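Local coordinates for protein putative phosphomannomutase (Thermus thermophilus, PDB 1TUO) that probably interconverts phosphosugar isomers, perhaps as a phosphopentomutase, as a magnesium-binding member of the phosphohexose mutase family, at residues Val270-Ala275 against Glu368-Val373; Gly285-Asn290 against Leu304-Thr309; Thr294-Arg299 against Glu372-Thr377. All coordinates share one frame; numbering follows the deposited sequence.

Contact 1: Val270-Ala275 against Glu368-Val373; sequences VLTTLA and EQFKEV
T273 sits where helices 267-280 and 366-377 come nearest, its CA 5.6 Å from that of F370. The short axes cross at 81° and approach to 9.2 Å, so the meeting is confined to one patch. Packing is tightest at T273, which has the most surface covered, with F370 and V373 beside it. In F370, CG anti to the backbone N (chi1 -173°) brings the ring's edge to both threonine hydroxyls. T272 OG1 lies in the ring plane, 3.4 Å from F370 CE1. V373 sets CG1 against T272 CB at 4.0 Å. Toward Q369 the contact takes in a water, though the T273 methyl still touches the glutamine. The two side chains cross at about a right angle, with T273 CG2 3.4 Å from Q369 OE1, and the water donates to T273 O at 2.9 Å and to Q369 OE1 at 2.7 Å. Q369 NE2 turns instead to K364 O and S358 OG. Each threonine hydroxyl is spent on its own helix, T272 OG1 on H268 O and T273 OG1 on Q269 O; with their polarity answered there, threonines can face an aromatic edge, and the helices are joined by van der Waals contact and one bridging water.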
ATOM      1  N   VAL A 270      -8.940   1.676  -9.466  1.00 17.90           N
ATOM      2  CA  VAL A 270      -9.261   2.139  -8.122  1.00 17.45           C
ATOM      3  C   VAL A 270      -8.804   3.572  -7.917  1.00 16.56           C
ATOM      4  O   VAL A 270      -9.567   4.417  -7.444  1.00 16.77           O
ATOM      5  CB  VAL A 270      -8.593   1.263  -7.049  1.00 18.07           C
ATOM      6  CG1 VAL A 270      -8.633   1.968  -5.685  1.00 19.56           C
ATOM      7  CG2 VAL A 270      -9.297  -0.070  -6.972  1.00 20.07           C
ATOM      8  N   LEU A 271      -7.552   3.846  -8.274  1.00 17.31           N
ATOM      9  CA  LEU A 271      -6.996   5.180  -8.089  1.00 17.68           C
ATOM     10  C   LEU A 271      -7.762   6.264  -8.836  1.00 18.16           C
ATOM     11  O   LEU A 271      -8.100   7.298  -8.258  1.00 17.87           O
ATOM     12  CB  LEU A 271      -5.527   5.208  -8.519  1.00 18.00           C
ATOM     13  CG  LEU A 271      -4.833   6.562  -8.382  1.00 19.02           C
ATOM     14  CD1 LEU A 271      -4.833   7.023  -6.923  1.00 19.12           C
ATOM     15  CD2 LEU A 271      -3.406   6.435  -8.910  1.00 21.27           C
ATOM     16  N   THR A 272      -8.037   6.037 -10.117  1.00 17.41           N
ATOM     17  CA  THR A 272      -8.759   7.041 -10.895  1.00 18.30           C
ATOM     18  C   THR A 272     -10.212   7.195 -10.452  1.00 18.66           C
ATOM     19  O   THR A 272     -10.746   8.307 -10.441  1.00 19.58           O
ATOM     20  CB  THR A 272      -8.711   6.724 -12.412  1.00 18.30           C
ATOM     21  OG1 THR A 272      -9.254   5.423 -12.660  1.00 18.11           O
ATOM     22  CG2 THR A 272      -7.277   6.778 -12.904  1.00 19.61           C
ATOM     23  N   THR A 273     -10.851   6.087 -10.087  1.00 18.37           N
ATOM     24  CA  THR A 273     -12.238   6.135  -9.632  1.00 19.66           C
ATOM     25  C   THR A 273     -12.310   6.963  -8.347  1.00 20.33           C
ATOM     26  O   THR A 273     -13.194   7.801  -8.192  1.00 20.04           O
ATOM     27  CB  THR A 273     -12.796   4.716  -9.354  1.00 20.68           C
ATOM     28  OG1 THR A 273     -12.863   3.976 -10.584  1.00 21.69           O
ATOM     29  CG2 THR A 273     -14.192   4.798  -8.749  1.00 21.66           C
ATOM     30  N   LEU A 274     -11.369   6.738  -7.433  1.00 19.85           N
ATOM     31  CA  LEU A 274     -11.358   7.486  -6.178  1.00 19.63           C
ATOM     32  C   LEU A 274     -10.914   8.928  -6.394  1.00 20.01           C
ATOM     33  O   LEU A 274     -11.357   9.833  -5.688  1.00 20.18           O
ATOM     34  CB  LEU A 274     -10.457   6.796  -5.141  1.00 18.71           C
ATOM     35  CG  LEU A 274     -11.032   5.495  -4.562  1.00 17.46           C
ATOM     36  CD1 LEU A 274     -10.092   4.957  -3.484  1.00 20.34           C
ATOM     37  CD2 LEU A 274     -12.425   5.745  -3.970  1.00 20.74           C
ATOM     38  N   ALA A 275     -10.047   9.161  -7.374  1.00 19.41           N
ATOM     39  CA  ALA A 275      -9.610  10.526  -7.639  1.00 18.73           C
ATOM     40  C   ALA A 275     -10.819  11.318  -8.128  1.00 19.59           C
ATOM     41  O   ALA A 275     -11.039  12.455  -7.714  1.00 19.59           O
ATOM     42  CB  ALA A 275      -8.507  10.551  -8.698  1.00 19.58           C
ATOM     43  N   GLU A 368     -19.303   0.801 -13.049  1.00 22.63           N
ATOM     44  CA  GLU A 368     -19.982   1.932 -13.668  1.00 23.50           C
ATOM     45  C   GLU A 368     -19.254   3.241 -13.384  1.00 22.35           C
ATOM     46  O   GLU A 368     -19.226   4.136 -14.231  1.00 20.27           O
ATOM     47  CB  GLU A 368     -21.435   2.012 -13.191  1.00 25.97           C
ATOM     48  CG  GLU A 368     -22.284   0.841 -13.669  1.00 31.69           C
ATOM     49  CD  GLU A 368     -22.211   0.650 -15.181  1.00 36.39           C
ATOM     50  OE1 GLU A 368     -22.631   1.564 -15.925  1.00 38.70           O
ATOM     51  OE2 GLU A 368     -21.727  -0.414 -15.627  1.00 39.60           O
ATOM     52  N   GLN A 369     -18.658   3.359 -12.203  1.00 20.88           N
ATOM     53  CA  GLN A 369     -17.925   4.577 -11.892  1.00 20.89           C
ATOM     54  C   GLN A 369     -16.712   4.683 -12.805  1.00 21.16           C
ATOM     55  O   GLN A 369     -16.381   5.763 -13.287  1.00 19.09           O
ATOM     56  CB  GLN A 369     -17.468   4.595 -10.428  1.00 20.42           C
ATOM     57  CG  GLN A 369     -18.590   4.813  -9.424  1.00 21.59           C
ATOM     58  CD  GLN A 369     -18.066   4.957  -8.003  1.00 19.95           C
ATOM     59  OE1 GLN A 369     -17.270   5.845  -7.717  1.00 21.54           O
ATOM     60  NE2 GLN A 369     -18.510   4.075  -7.110  1.00 20.61           N
ATOM     61  N   PHE A 370     -16.048   3.557 -13.055  1.00 21.96           N
ATOM     62  CA  PHE A 370     -14.884   3.605 -13.917  1.00 21.06           C
ATOM     63  C   PHE A 370     -15.282   3.912 -15.360  1.00 21.89           C
ATOM     64  O   PHE A 370     -14.533   4.569 -16.078  1.00 23.60           O
ATOM     65  CB  PHE A 370     -14.092   2.300 -13.860  1.00 21.00           C
ATOM     66  CG  PHE A 370     -12.799   2.372 -14.613  1.00 19.22           C
ATOM     67  CD1 PHE A 370     -11.795   3.245 -14.204  1.00 20.95           C
ATOM     68  CD2 PHE A 370     -12.616   1.637 -15.778  1.00 19.52           C
ATOM     69  CE1 PHE A 370     -10.630   3.391 -14.946  1.00 21.77           C
ATOM     70  CE2 PHE A 370     -11.458   1.773 -16.530  1.00 20.25           C
ATOM     71  CZ  PHE A 370     -10.463   2.651 -16.118  1.00 20.83           C
ATOM     72  N   LYS A 371     -16.459   3.449 -15.778  1.00 21.76           N
ATOM     73  CA  LYS A 371     -16.942   3.715 -17.135  1.00 23.48           C
ATOM     74  C   LYS A 371     -17.089   5.227 -17.290  1.00 22.98           C
ATOM     75  O   LYS A 371     -16.882   5.776 -18.372  1.00 22.46           O
ATOM     76  CB  LYS A 371     -18.299   3.046 -17.364  1.00 24.26           C
ATOM     77  CG  LYS A 371     -18.279   1.528 -17.286  1.00 29.78           C
ATOM     78  CD  LYS A 371     -17.497   0.907 -18.426  1.00 32.69           C
ATOM     79  CE  LYS A 371     -17.519  -0.616 -18.331  1.00 36.57           C
ATOM     80  NZ  LYS A 371     -16.802  -1.269 -19.467  1.00 38.47           N
ATOM     81  N   GLU A 372     -17.446   5.889 -16.192  1.00 22.31           N
ATOM     82  CA  GLU A 372     -17.606   7.337 -16.175  1.00 22.63           C
ATOM     83  C   GLU A 372     -16.219   7.972 -16.271  1.00 22.20           C
ATOM     84  O   GLU A 372     -16.047   9.035 -16.870  1.00 22.15           O
ATOM     85  CB  GLU A 372     -18.315   7.768 -14.883  1.00 23.56           C
ATOM     86  CG  GLU A 372     -18.418   9.273 -14.653  1.00 23.90           C
ATOM     87  CD  GLU A 372     -19.431   9.974 -15.555  1.00 26.39           C
ATOM     88  OE1 GLU A 372     -20.377   9.320 -16.051  1.00 27.07           O
ATOM     89  OE2 GLU A 372     -19.286  11.199 -15.744  1.00 26.47           O
ATOM     90  N   VAL A 373     -15.223   7.323 -15.677  1.00 21.33           N
ATOM     91  CA  VAL A 373     -13.864   7.833 -15.765  1.00 20.77           C
ATOM     92  C   VAL A 373     -13.453   7.768 -17.233  1.00 20.30           C
ATOM     93  O   VAL A 373     -12.875   8.710 -17.769  1.00 21.65           O
ATOM     94  CB  VAL A 373     -12.873   6.979 -14.936  1.00 19.81           C
ATOM     95  CG1 VAL A 373     -11.438   7.359 -15.275  1.00 21.35           C
ATOM     96  CG2 VAL A 373     -13.130   7.188 -13.447  1.00 20.58           C
TER
HETATM   97  O   HOH W   1     -15.992   7.831  -9.019  1.00 20.48           O

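Contact 2: Gly285-Asn290 against Leu304-Thr309; sequences GRAVKN and LGFGVT
Leaving helix 296-304, the chain turns at G305, whose positive phi (107°) would press a CB against the preceding carbonyl oxygen, hence glycine. F306 follows, its CG in the crowded position between backbone N and carbonyl carbon (chi1 62°). Its CB packs on G285 O, and ring atom CE2 lies 3.9 Å from A287 CB, a methyl small enough to fit beside a ring that also meets F279 and F328. G307 offers its carbonyl to the next strand: A287 N donates to G307 O at 2.9 Å from above the carbonyl plane. V308, paired with A287, lays CG1 3.9 Å from K289 CG, using the aliphatic part of a lysine whose ammonium is bound by D298. T309 uses its backbone twice, T309 N donating to A287 O at 2.9 Å and T309 O receiving K289 N at 2.9 Å, both nearly along the C=O axis. Its hydroxyl, beside the backbone N (chi1 -65°), accepts from R286 NH1 at 3.0 Å within the guanidinium plane. R286 NH2 forms a salt bridge with E321, so the two partners probably hold the guanidinium's rotation. Such parallel pairing of strands 286-290 and 308-311, linked through helix 296-304, is the beta-alpha-beta unit of an alpha/beta/alpha domain.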
ATOM      1  N   GLY A 285      -6.544  20.638  -5.173  1.00 33.51           N
ATOM      2  CA  GLY A 285      -5.114  20.428  -5.073  1.00 32.03           C
ATOM      3  C   GLY A 285      -4.667  19.530  -6.208  1.00 30.62           C
ATOM      4  O   GLY A 285      -5.315  19.466  -7.250  1.00 31.65           O
ATOM      5  N   ARG A 286      -3.567  18.823  -6.007  1.00 28.44           N
ATOM      6  CA  ARG A 286      -3.051  17.945  -7.046  1.00 27.09           C
ATOM      7  C   ARG A 286      -3.081  16.478  -6.642  1.00 25.33           C
ATOM      8  O   ARG A 286      -3.193  16.141  -5.464  1.00 21.97           O
ATOM      9  CB  ARG A 286      -1.619  18.354  -7.385  1.00 29.07           C
ATOM     10  CG  ARG A 286      -0.760  18.485  -6.148  1.00 30.10           C
ATOM     11  CD  ARG A 286       0.627  19.044  -6.426  1.00 30.27           C
ATOM     12  NE  ARG A 286       1.357  19.188  -5.170  1.00 29.31           N
ATOM     13  CZ  ARG A 286       2.579  18.715  -4.943  1.00 29.56           C
ATOM     14  NH1 ARG A 286       3.238  18.058  -5.893  1.00 28.81           N
ATOM     15  NH2 ARG A 286       3.135  18.887  -3.755  1.00 28.91           N
ATOM     16  N   ALA A 287      -3.007  15.612  -7.642  1.00 23.24           N
ATOM     17  CA  ALA A 287      -2.973  14.177  -7.420  1.00 22.87           C
ATOM     18  C   ALA A 287      -1.519  13.804  -7.679  1.00 22.51           C
ATOM     19  O   ALA A 287      -0.890  14.358  -8.582  1.00 22.83           O
ATOM     20  CB  ALA A 287      -3.889  13.467  -8.417  1.00 23.39           C
ATOM     21  N   VAL A 288      -0.979  12.880  -6.890  1.00 21.21           N
ATOM     22  CA  VAL A 288       0.404  12.458  -7.064  1.00 21.13           C
ATOM     23  C   VAL A 288       0.406  10.984  -7.458  1.00 21.67           C
ATOM     24  O   VAL A 288      -0.318  10.186  -6.873  1.00 22.25           O
ATOM     25  CB  VAL A 288       1.214  12.648  -5.761  1.00 20.21           C
ATOM     26  CG1 VAL A 288       2.699  12.413  -6.029  1.00 21.38           C
ATOM     27  CG2 VAL A 288       0.969  14.048  -5.200  1.00 22.22           C
ATOM     28  N   LYS A 289       1.204  10.635  -8.462  1.00 21.79           N
ATOM     29  CA  LYS A 289       1.270   9.252  -8.940  1.00 20.98           C
ATOM     30  C   LYS A 289       2.690   8.873  -9.322  1.00 22.41           C
ATOM     31  O   LYS A 289       3.465   9.723  -9.759  1.00 21.39           O
ATOM     32  CB  LYS A 289       0.369   9.076 -10.172  1.00 21.36           C
ATOM     33  CG  LYS A 289       0.687  10.056 -11.307  1.00 22.30           C
ATOM     34  CD  LYS A 289       0.052   9.655 -12.646  1.00 25.04           C
ATOM     35  CE  LYS A 289       1.070   8.971 -13.560  1.00 25.42           C
ATOM     36  NZ  LYS A 289       0.570   8.755 -14.957  1.00 27.72           N
ATOM     37  N   ASN A 290       3.054   7.603  -9.157  1.00 21.66           N
ATOM     38  CA  ASN A 290       4.395   7.225  -9.569  1.00 21.63           C
ATOM     39  C   ASN A 290       4.395   6.989 -11.079  1.00 21.22           C
ATOM     40  O   ASN A 290       3.342   6.990 -11.725  1.00 21.75           O
ATOM     41  CB  ASN A 290       4.931   6.004  -8.789  1.00 22.50           C
ATOM     42  CG  ASN A 290       4.329   4.674  -9.231  1.00 24.79           C
ATOM     43  OD1 ASN A 290       3.887   4.505 -10.370  1.00 23.77           O
ATOM     44  ND2 ASN A 290       4.356   3.701  -8.323  1.00 23.19           N
ATOM     45  N   LEU A 304     -10.792  17.750 -16.057  1.00 29.33           N
ATOM     46  CA  LEU A 304     -11.592  18.329 -14.979  1.00 29.08           C
ATOM     47  C   LEU A 304     -10.996  19.524 -14.240  1.00 29.30           C
ATOM     48  O   LEU A 304     -11.725  20.261 -13.568  1.00 28.19           O
ATOM     49  CB  LEU A 304     -11.966  17.241 -13.971  1.00 28.83           C
ATOM     50  CG  LEU A 304     -12.770  16.076 -14.553  1.00 29.96           C
ATOM     51  CD1 LEU A 304     -13.158  15.128 -13.437  1.00 30.46           C
ATOM     52  CD2 LEU A 304     -14.016  16.598 -15.269  1.00 30.82           C
ATOM     53  N   GLY A 305      -9.684  19.709 -14.331  1.00 28.62           N
ATOM     54  CA  GLY A 305      -9.078  20.854 -13.677  1.00 29.32           C
ATOM     55  C   GLY A 305      -8.241  20.696 -12.417  1.00 28.71           C
ATOM     56  O   GLY A 305      -8.380  21.497 -11.490  1.00 29.78           O
ATOM     57  N   PHE A 306      -7.390  19.675 -12.356  1.00 27.99           N
ATOM     58  CA  PHE A 306      -6.512  19.502 -11.202  1.00 25.83           C
ATOM     59  C   PHE A 306      -5.134  19.044 -11.658  1.00 25.91           C
ATOM     60  O   PHE A 306      -5.003  18.290 -12.622  1.00 24.49           O
ATOM     61  CB  PHE A 306      -7.097  18.533 -10.150  1.00 25.65           C
ATOM     62  CG  PHE A 306      -7.304  17.119 -10.631  1.00 25.09           C
ATOM     63  CD1 PHE A 306      -8.547  16.705 -11.100  1.00 22.85           C
ATOM     64  CD2 PHE A 306      -6.274  16.184 -10.551  1.00 25.31           C
ATOM     65  CE1 PHE A 306      -8.770  15.381 -11.476  1.00 25.18           C
ATOM     66  CE2 PHE A 306      -6.487  14.853 -10.927  1.00 24.21           C
ATOM     67  CZ  PHE A 306      -7.738  14.452 -11.388  1.00 23.87           C
ATOM     68  N   GLY A 307      -4.107  19.519 -10.968  1.00 24.85           N
ATOM     69  CA  GLY A 307      -2.754  19.165 -11.339  1.00 25.67           C
ATOM     70  C   GLY A 307      -2.395  17.731 -11.020  1.00 24.88           C
ATOM     71  O   GLY A 307      -3.011  17.099 -10.158  1.00 24.97           O
ATOM     72  N   VAL A 308      -1.403  17.213 -11.735  1.00 24.55           N
ATOM     73  CA  VAL A 308      -0.936  15.849 -11.516  1.00 23.15           C
ATOM     74  C   VAL A 308       0.580  15.846 -11.494  1.00 22.44           C
ATOM     75  O   VAL A 308       1.226  16.279 -12.448  1.00 23.70           O
ATOM     76  CB  VAL A 308      -1.423  14.893 -12.622  1.00 22.82           C
ATOM     77  CG1 VAL A 308      -0.889  13.486 -12.364  1.00 22.42           C
ATOM     78  CG2 VAL A 308      -2.937  14.876 -12.658  1.00 21.72           C
ATOM     79  N   THR A 309       1.140  15.368 -10.386  1.00 20.64           N
ATOM     80  CA  THR A 309       2.581  15.288 -10.219  1.00 20.73           C
ATOM     81  C   THR A 309       3.001  13.841 -10.391  1.00 20.95           C
ATOM     82  O   THR A 309       2.399  12.957  -9.800  1.00 20.15           O
ATOM     83  CB  THR A 309       2.997  15.757  -8.816  1.00 21.09           C
ATOM     84  OG1 THR A 309       2.689  17.151  -8.673  1.00 22.51           O
ATOM     85  CG2 THR A 309       4.491  15.533  -8.596  1.00 21.26           C
TER

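Contact 3: Thr294-Arg299 against Glu372-Thr377; sequences TWLLDR and EVEALT
The flat guanidinium of R299 meets helix 366-377 by its edge: T377 O lies near its plane, and R299 NH1 donates to T377 O at 2.7 Å. The donor lies nearly along the C=O axis, although the N-H...O angle of 137° is bent. Bent at chi2 and chi3, the arginine folds back so that its chain also covers T377, with R299 CG 3.5 Å from T377 CB. An arginine suits a helix end, where the last carbonyls lack partners in their own helix. An alanine in place of R299 would remove this donor and the chain over T377, and would probably loosen the hold on the end of helix 366-377. T377 OG1 occupies the crowded position (chi1 58°) and donates to V373 O at 2.9 Å, joining T377 N on that oxygen; the methyl CG2 of T377 rests 3.6 Å from L296 O. L296 reaches across with CD2 4.1 Å from V373 CG1, an oblique apolar touch. T294 OG1 accepts from L296 N at 2.9 Å, a capping bond at the turn leading into helix 296-304. Here the beginning of helix 296-304 packs beside the C-terminal end of helix 366-377, within the helical layer of an alpha/beta/alpha domain.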
ATOM      1  N   THR A 294      -1.380   4.669 -14.535  1.00 19.85           N
ATOM      2  CA  THR A 294      -2.147   4.967 -15.743  1.00 19.46           C
ATOM      3  C   THR A 294      -2.150   6.439 -16.125  1.00 21.02           C
ATOM      4  O   THR A 294      -2.232   7.309 -15.256  1.00 20.20           O
ATOM      5  CB  THR A 294      -3.620   4.545 -15.575  1.00 20.06           C
ATOM      6  OG1 THR A 294      -4.368   4.953 -16.728  1.00 20.32           O
ATOM      7  CG2 THR A 294      -4.224   5.207 -14.334  1.00 19.89           C
ATOM      8  N   TRP A 295      -2.079   6.720 -17.422  1.00 21.46           N
ATOM      9  CA  TRP A 295      -2.114   8.106 -17.859  1.00 24.51           C
ATOM     10  C   TRP A 295      -3.543   8.636 -17.857  1.00 22.68           C
ATOM     11  O   TRP A 295      -3.780   9.783 -18.232  1.00 22.23           O
ATOM     12  CB  TRP A 295      -1.493   8.278 -19.249  1.00 29.80           C
ATOM     13  CG  TRP A 295      -1.975   7.323 -20.285  1.00 35.78           C
ATOM     14  CD1 TRP A 295      -3.107   6.558 -20.249  1.00 38.01           C
ATOM     15  CD2 TRP A 295      -1.340   7.044 -21.535  1.00 40.30           C
ATOM     16  NE1 TRP A 295      -3.215   5.816 -21.405  1.00 40.86           N
ATOM     17  CE2 TRP A 295      -2.142   6.098 -22.212  1.00 41.13           C
ATOM     18  CE3 TRP A 295      -0.169   7.504 -22.152  1.00 41.56           C
ATOM     19  CZ2 TRP A 295      -1.809   5.603 -23.474  1.00 42.78           C
ATOM     20  CZ3 TRP A 295       0.161   7.014 -23.407  1.00 43.14           C
ATOM     21  CH2 TRP A 295      -0.657   6.073 -24.053  1.00 42.92           C
ATOM     22  N   LEU A 296      -4.501   7.804 -17.452  1.00 22.40           N
ATOM     23  CA  LEU A 296      -5.880   8.270 -17.394  1.00 21.88           C
ATOM     24  C   LEU A 296      -5.971   9.290 -16.263  1.00 21.35           C
ATOM     25  O   LEU A 296      -6.821  10.174 -16.284  1.00 20.88           O
ATOM     26  CB  LEU A 296      -6.857   7.115 -17.135  1.00 22.21           C
ATOM     27  CG  LEU A 296      -7.611   6.554 -18.349  1.00 23.56           C
ATOM     28  CD1 LEU A 296      -6.662   5.730 -19.212  1.00 24.19           C
ATOM     29  CD2 LEU A 296      -8.777   5.687 -17.878  1.00 24.69           C
ATOM     30  N   LEU A 297      -5.098   9.171 -15.266  1.00 20.84           N
ATOM     31  CA  LEU A 297      -5.140  10.130 -14.164  1.00 20.84           C
ATOM     32  C   LEU A 297      -4.721  11.503 -14.688  1.00 21.40           C
ATOM     33  O   LEU A 297      -5.355  12.519 -14.374  1.00 21.55           O
ATOM     34  CB  LEU A 297      -4.217   9.702 -13.018  1.00 20.20           C
ATOM     35  CG  LEU A 297      -4.245  10.613 -11.784  1.00 22.16           C
ATOM     36  CD1 LEU A 297      -5.674  10.746 -11.264  1.00 22.17           C
ATOM     37  CD2 LEU A 297      -3.340  10.032 -10.711  1.00 22.36           C
ATOM     38  N   ASP A 298      -3.658  11.536 -15.492  1.00 20.87           N
ATOM     39  CA  ASP A 298      -3.178  12.792 -16.071  1.00 23.01           C
ATOM     40  C   ASP A 298      -4.294  13.417 -16.906  1.00 21.76           C
ATOM     41  O   ASP A 298      -4.561  14.617 -16.807  1.00 22.06           O
ATOM     42  CB  ASP A 298      -1.970  12.554 -16.988  1.00 24.42           C
ATOM     43  CG  ASP A 298      -0.859  11.783 -16.310  1.00 27.69           C
ATOM     44  OD1 ASP A 298       0.276  12.300 -16.263  1.00 27.25           O
ATOM     45  OD2 ASP A 298      -1.117  10.658 -15.834  1.00 28.88           O
ATOM     46  N   ARG A 299      -4.940  12.594 -17.729  1.00 21.99           N
ATOM     47  CA  ARG A 299      -6.027  13.064 -18.588  1.00 22.71           C
ATOM     48  C   ARG A 299      -7.204  13.571 -17.759  1.00 23.05           C
ATOM     49  O   ARG A 299      -7.792  14.607 -18.076  1.00 22.71           O
ATOM     50  CB  ARG A 299      -6.489  11.940 -19.533  1.00 24.62           C
ATOM     51  CG  ARG A 299      -7.683  12.298 -20.436  1.00 26.30           C
ATOM     52  CD  ARG A 299      -7.403  13.505 -21.330  1.00 29.72           C
ATOM     53  NE  ARG A 299      -6.467  13.209 -22.415  1.00 32.50           N
ATOM     54  CZ  ARG A 299      -6.780  12.548 -23.527  1.00 33.28           C
ATOM     55  NH1 ARG A 299      -8.017  12.101 -23.720  1.00 33.20           N
ATOM     56  NH2 ARG A 299      -5.853  12.338 -24.455  1.00 33.02           N
ATOM     57  N   GLU A 372     -17.446   5.889 -16.192  1.00 22.31           N
ATOM     58  CA  GLU A 372     -17.606   7.337 -16.175  1.00 22.63           C
ATOM     59  C   GLU A 372     -16.219   7.972 -16.271  1.00 22.20           C
ATOM     60  O   GLU A 372     -16.047   9.035 -16.870  1.00 22.15           O
ATOM     61  CB  GLU A 372     -18.315   7.768 -14.883  1.00 23.56           C
ATOM     62  CG  GLU A 372     -18.418   9.273 -14.653  1.00 23.90           C
ATOM     63  CD  GLU A 372     -19.431   9.974 -15.555  1.00 26.39           C
ATOM     64  OE1 GLU A 372     -20.377   9.320 -16.051  1.00 27.07           O
ATOM     65  OE2 GLU A 372     -19.286  11.199 -15.744  1.00 26.47           O
ATOM     66  N   VAL A 373     -15.223   7.323 -15.677  1.00 21.33           N
ATOM     67  CA  VAL A 373     -13.864   7.833 -15.765  1.00 20.77           C
ATOM     68  C   VAL A 373     -13.453   7.768 -17.233  1.00 20.30           C
ATOM     69  O   VAL A 373     -12.875   8.710 -17.769  1.00 21.65           O
ATOM     70  CB  VAL A 373     -12.873   6.979 -14.936  1.00 19.81           C
ATOM     71  CG1 VAL A 373     -11.438   7.359 -15.275  1.00 21.35           C
ATOM     72  CG2 VAL A 373     -13.130   7.188 -13.447  1.00 20.58           C
ATOM     73  N   GLU A 374     -13.753   6.648 -17.880  1.00 19.72           N
ATOM     74  CA  GLU A 374     -13.397   6.493 -19.286  1.00 21.54           C
ATOM     75  C   GLU A 374     -14.122   7.510 -20.166  1.00 21.49           C
ATOM     76  O   GLU A 374     -13.555   8.018 -21.132  1.00 21.38           O
ATOM     77  CB  GLU A 374     -13.682   5.058 -19.745  1.00 23.09           C
ATOM     78  CG  GLU A 374     -12.572   4.088 -19.333  1.00 26.57           C
ATOM     79  CD  GLU A 374     -12.885   2.631 -19.623  1.00 27.30           C
ATOM     80  OE1 GLU A 374     -11.940   1.886 -19.960  1.00 30.47           O
ATOM     81  OE2 GLU A 374     -14.060   2.224 -19.498  1.00 28.96           O
ATOM     82  N   ALA A 375     -15.365   7.824 -19.816  1.00 22.73           N
ATOM     83  CA  ALA A 375     -16.139   8.795 -20.587  1.00 21.68           C
ATOM     84  C   ALA A 375     -15.549  10.198 -20.438  1.00 22.09           C
ATOM     85  O   ALA A 375     -15.374  10.916 -21.422  1.00 23.39           O
ATOM     86  CB  ALA A 375     -17.598   8.793 -20.125  1.00 21.58           C
ATOM     87  N   LEU A 376     -15.251  10.585 -19.204  1.00 20.69           N
ATOM     88  CA  LEU A 376     -14.691  11.905 -18.936  1.00 21.71           C
ATOM     89  C   LEU A 376     -13.277  12.099 -19.487  1.00 21.70           C
ATOM     90  O   LEU A 376     -12.879  13.222 -19.794  1.00 23.41           O
ATOM     91  CB  LEU A 376     -14.698  12.177 -17.427  1.00 21.01           C
ATOM     92  CG  LEU A 376     -16.077  12.237 -16.763  1.00 20.91           C
ATOM     93  CD1 LEU A 376     -15.918  12.390 -15.247  1.00 22.37           C
ATOM     94  CD2 LEU A 376     -16.877  13.413 -17.343  1.00 21.38           C
ATOM     95  N   THR A 377     -12.510  11.016 -19.593  1.00 21.94           N
ATOM     96  CA  THR A 377     -11.143  11.112 -20.112  1.00 21.42           C
ATOM     97  C   THR A 377     -11.098  10.875 -21.613  1.00 22.81           C
ATOM     98  O   THR A 377     -10.169  11.321 -22.288  1.00 23.61           O
ATOM     99  CB  THR A 377     -10.192  10.075 -19.465  1.00 21.28           C
ATOM    100  OG1 THR A 377     -10.701   8.754 -19.680  1.00 21.31           O
ATOM    101  CG2 THR A 377     -10.049  10.330 -17.974  1.00 19.73           C
TER

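Overall arrangement
All three contacts fall within the range of alpha/beta/alpha domain III and lie on the same side of the chain's centre. Contacts 1 and 3 have centres about 8 Å apart and share E372 and V373 on helix 366-377, which meets helix 267-280 in one and helix 296-304 in the other; F370 and L296 touch between them. Contact 2, centred about 15 Å from contact 1 and 12 Å from contact 3, supplies the sheet edge, and the K289-D298 salt bridge ties it to contact 3. Along the chain, contact 2 is nested inside the loop closed by contact 1, so a late helix returns to pack on elements that come early in the domain's sequence.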